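Local coordinates for protein NAD-dependent epimerase/dehydratase (Veillonella parvula DSM 2008, PDB 3R6D) that probably binds NAD or a related dinucleotide in a Rossmann-type domain and may act as an epimerase or dehydratase, at residues A[26-37]-A[48-59]. Numbering follows the deposited sequence. Where two conformers were deposited one is given.
Sequences LTYTDMHITLYG and IIDHERVTVIEG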
# COMPACT_ATOMS: atom_id res chain seq x y z
N LEU A 26 -10.44 -7.49 9.45
CA LEU A 26 -11.16 -7.90 10.65
C LEU A 26 -12.46 -8.62 10.29
O LEU A 26 -12.78 -9.63 10.91
CB LEU A 26 -11.44 -6.69 11.55
CG LEU A 26 -10.20 -6.06 12.19
CD1 LEU A 26 -10.55 -4.75 12.85
CD2 LEU A 26 -9.57 -7.06 13.19
N THR A 27 -13.20 -8.09 9.32
CA THR A 27 -14.51 -8.64 8.98
C THR A 27 -14.40 -9.98 8.26
O THR A 27 -15.19 -10.91 8.53
CB THR A 27 -15.30 -7.65 8.13
OG1 THR A 27 -15.49 -6.47 8.92
CG2 THR A 27 -16.67 -8.20 7.75
N TYR A 28 -13.41 -10.12 7.37
CA TYR A 28 -13.42 -11.18 6.38
C TYR A 28 -12.27 -12.17 6.53
O TYR A 28 -12.15 -13.06 5.70
CB TYR A 28 -13.42 -10.62 4.93
CG TYR A 28 -14.69 -9.85 4.64
CD1 TYR A 28 -15.94 -10.51 4.55
CD2 TYR A 28 -14.67 -8.47 4.52
CE1 TYR A 28 -17.10 -9.80 4.32
CE2 TYR A 28 -15.85 -7.75 4.24
CZ TYR A 28 -17.06 -8.43 4.16
OH TYR A 28 -18.24 -7.73 3.92
N THR A 29 -11.42 -11.99 7.55
CA THR A 29 -10.36 -12.96 7.84
C THR A 29 -10.21 -13.16 9.35
O THR A 29 -10.80 -12.43 10.14
CB THR A 29 -8.97 -12.50 7.27
OG1 THR A 29 -8.36 -11.58 8.17
CG2 THR A 29 -9.05 -11.92 5.88
N ASP A 30 -9.39 -14.13 9.77
CA ASP A 30 -9.07 -14.23 11.20
C ASP A 30 -7.64 -13.72 11.46
O ASP A 30 -7.02 -14.13 12.43
CB ASP A 30 -9.28 -15.66 11.73
CG ASP A 30 -9.46 -15.72 13.25
OD1 ASP A 30 -10.17 -14.88 13.84
OD2 ASP A 30 -8.91 -16.66 13.86
N MSE A 31 -7.14 -12.82 10.62
CA MSE A 31 -5.79 -12.28 10.81
C MSE A 31 -5.67 -11.47 12.09
O MSE A 31 -6.63 -10.82 12.54
CB MSE A 31 -5.35 -11.44 9.61
CG MSE A 31 -5.22 -12.28 8.33
SE MSE A 31 -4.62 -11.33 6.78
CE MSE A 31 -3.11 -11.01 7.40
N HIS A 32 -4.48 -11.50 12.65
CA HIS A 32 -4.12 -10.70 13.79
C HIS A 32 -3.29 -9.52 13.30
O HIS A 32 -2.30 -9.70 12.58
CB HIS A 32 -3.32 -11.55 14.76
CG HIS A 32 -4.16 -12.53 15.52
ND1 HIS A 32 -4.94 -13.52 14.94
CD2 HIS A 32 -4.40 -12.61 16.85
CE1 HIS A 32 -5.56 -14.20 15.90
NE2 HIS A 32 -5.24 -13.67 17.06
N ILE A 33 -3.71 -8.32 13.68
CA ILE A 33 -3.24 -7.10 13.05
C ILE A 33 -2.50 -6.24 14.07
O ILE A 33 -3.03 -5.92 15.14
CB ILE A 33 -4.42 -6.30 12.46
CG1 ILE A 33 -5.22 -7.17 11.48
CG2 ILE A 33 -3.93 -5.03 11.78
CD1 ILE A 33 -6.53 -6.57 10.96
N THR A 34 -1.31 -5.78 13.69
CA THR A 34 -0.57 -4.80 14.48
C THR A 34 -0.53 -3.50 13.70
O THR A 34 -0.16 -3.50 12.51
CB THR A 34 0.84 -5.31 14.77
OG1 THR A 34 0.72 -6.50 15.55
CG2 THR A 34 1.67 -4.31 15.51
N LEU A 35 -0.94 -2.42 14.35
CA LEU A 35 -0.94 -1.08 13.76
C LEU A 35 0.19 -0.26 14.40
O LEU A 35 0.24 -0.17 15.63
CB LEU A 35 -2.28 -0.38 14.02
CG LEU A 35 -3.51 -1.15 13.53
CD1 LEU A 35 -4.79 -0.35 13.85
CD2 LEU A 35 -3.46 -1.47 12.05
N TYR A 36 1.09 0.31 13.58
CA TYR A 36 2.21 1.11 14.09
C TYR A 36 2.02 2.54 13.72
O TYR A 36 1.73 2.85 12.55
CB TYR A 36 3.49 0.62 13.43
CG TYR A 36 4.74 1.30 13.95
CD1 TYR A 36 5.19 1.06 15.25
CD2 TYR A 36 5.48 2.18 13.15
CE1 TYR A 36 6.37 1.66 15.74
CE2 TYR A 36 6.66 2.79 13.64
CZ TYR A 36 7.08 2.53 14.94
OH TYR A 36 8.25 3.08 15.44
N GLY A 37 2.19 3.46 14.68
CA GLY A 37 2.10 4.88 14.34
C GLY A 37 1.89 5.75 15.55
O GLY A 37 2.09 5.31 16.70
N ILE A 48 -12.34 -0.36 15.16
CA ILE A 48 -11.05 -0.99 14.88
C ILE A 48 -10.21 -1.12 16.17
O ILE A 48 -9.75 -2.22 16.52
CB ILE A 48 -10.31 -0.18 13.79
CG1 ILE A 48 -11.06 -0.27 12.45
CG2 ILE A 48 -8.87 -0.69 13.63
CD1 ILE A 48 -10.41 0.44 11.28
N ILE A 49 -9.96 0.01 16.84
CA ILE A 49 -9.03 0.05 17.96
C ILE A 49 -9.50 -0.87 19.09
O ILE A 49 -8.66 -1.45 19.80
CB ILE A 49 -8.78 1.53 18.41
CG1 ILE A 49 -8.04 2.32 17.29
CG2 ILE A 49 -8.08 1.61 19.80
CD1 ILE A 49 -6.63 1.86 16.97
N ASP A 50 -10.82 -1.00 19.30
CA ASP A 50 -11.36 -1.82 20.38
C ASP A 50 -11.39 -3.30 20.03
O ASP A 50 -11.77 -4.12 20.88
CB ASP A 50 -12.79 -1.38 20.76
CG ASP A 50 -12.88 0.02 21.34
OD1 ASP A 50 -11.85 0.74 21.53
OD2 ASP A 50 -14.05 0.43 21.58
N HIS A 51 -11.02 -3.68 18.81
CA HIS A 51 -11.18 -5.09 18.40
C HIS A 51 -10.05 -5.95 18.99
O HIS A 51 -8.88 -5.54 18.99
CB HIS A 51 -11.13 -5.17 16.86
CG HIS A 51 -11.60 -6.49 16.32
ND1 HIS A 51 -10.91 -7.68 16.50
CD2 HIS A 51 -12.73 -6.80 15.66
CE1 HIS A 51 -11.60 -8.66 15.94
NE2 HIS A 51 -12.70 -8.15 15.41
N GLU A 52 -10.41 -7.14 19.47
CA GLU A 52 -9.42 -8.03 20.12
C GLU A 52 -8.24 -8.45 19.22
O GLU A 52 -7.16 -8.83 19.73
CB GLU A 52 -10.10 -9.28 20.70
CG GLU A 52 -10.75 -10.14 19.66
CD GLU A 52 -11.40 -11.39 20.24
OE1 GLU A 52 -11.38 -11.59 21.49
OE2 GLU A 52 -11.92 -12.20 19.44
N ARG A 53 -8.44 -8.43 17.90
CA ARG A 53 -7.37 -8.84 16.99
C ARG A 53 -6.48 -7.67 16.54
O ARG A 53 -5.62 -7.84 15.68
CB ARG A 53 -7.92 -9.63 15.82
CG ARG A 53 -8.16 -11.10 16.18
CD ARG A 53 -8.62 -11.93 14.99
NE ARG A 53 -9.98 -11.62 14.53
CZ ARG A 53 -10.36 -11.18 13.33
NH1 ARG A 53 -9.48 -10.89 12.34
NH2 ARG A 53 -11.66 -11.00 13.11
N VAL A 54 -6.63 -6.50 17.15
CA VAL A 54 -5.84 -5.32 16.83
C VAL A 54 -4.95 -4.94 18.01
O VAL A 54 -5.43 -4.83 19.14
CB VAL A 54 -6.75 -4.12 16.48
CG1 VAL A 54 -5.95 -2.85 16.25
CG2 VAL A 54 -7.58 -4.46 15.23
N THR A 55 -3.66 -4.76 17.73
CA THR A 55 -2.67 -4.31 18.68
C THR A 55 -2.08 -3.03 18.14
O THR A 55 -1.71 -2.99 16.97
CB THR A 55 -1.56 -5.36 18.82
OG1 THR A 55 -2.15 -6.60 19.25
CG2 THR A 55 -0.50 -4.91 19.81
N VAL A 56 -1.99 -1.99 18.97
CA VAL A 56 -1.35 -0.71 18.60
C VAL A 56 0.04 -0.61 19.22
O VAL A 56 0.18 -0.87 20.44
CB VAL A 56 -2.17 0.52 19.11
CG1 VAL A 56 -1.39 1.86 18.93
CG2 VAL A 56 -3.51 0.57 18.40
N ILE A 57 1.03 -0.20 18.43
CA ILE A 57 2.38 0.08 18.92
C ILE A 57 2.75 1.49 18.51
O ILE A 57 2.68 1.85 17.33
CB ILE A 57 3.41 -0.94 18.39
CG1 ILE A 57 3.02 -2.36 18.87
CG2 ILE A 57 4.85 -0.52 18.79
CD1 ILE A 57 3.87 -3.47 18.35
N GLU A 58 3.13 2.29 19.50
CA GLU A 58 3.52 3.70 19.32
C GLU A 58 4.88 3.85 18.68
O GLU A 58 5.83 3.14 19.06
CB GLU A 58 3.56 4.35 20.74
CG GLU A 58 4.02 5.80 20.81
CD GLU A 58 5.53 6.03 20.84
OE1 GLU A 58 6.28 5.44 21.68
OE2 GLU A 58 5.98 6.88 20.05
N GLY A 59 5.00 4.77 17.72
CA GLY A 59 6.29 5.17 17.21
C GLY A 59 6.21 5.76 15.82
O GLY A 59 5.15 5.87 15.21
O HOH W 1 -3.04 -8.15 17.22
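R53 lays its aliphatic CG over the centre of the H32 ring, 4.0 Å from the centroid, and then bends at chi3 (-70°) so that its guanidinium reaches into the turn that follows helix 22-28. There two nearly in-plane N-H groups clamp the chain: R53 NH2 bonds to L26 O (2.8 Å), on a lone pair in the carbonyl plane, and R53 NH1 to M31 O (2.9 Å). The guanidinium is held between unlike neighbours, with D30 OD1 above one face, 3.3 Å from R53 NE, a salt bridge of charge alone, and L26 CD2 over the opposite face. L26 CD2 also makes a CH-pi contact over the H51 ring, 3.7 Å from the ring centroid. The ring is fixed in turn because R53 N donates to H51 ND1 almost in the ring plane.

Beyond this knot, strands 33-37 and 54-58 run parallel, at 24°, their backbone bonds passing back and forth from I33 N to R53 O through G59 N to G37 O. On the face of I33 and L35, L35 CD1 packs against V54 CG1 (3.7 Å) and touches I48 and I49 of the preceding helix, while L26 CD1 meets V54 CG2. The other face carries T34, whose CG2 rests on I57 CD1. Beside it the Y36 ring, swung out with CG anti to the backbone N (chi1 -176°), reaches G59, whose O lies over one face of the ring near its rim, and bonds through OH to S60 O.

Strand 8-11 pairs with the other edge of 33-37 and with 76-79 beyond it, so the strands run 54-58, 33-37, 8-11, 76-79, the parallel order of a Rossmann fold, consistent with the NAD(P)H-binding family.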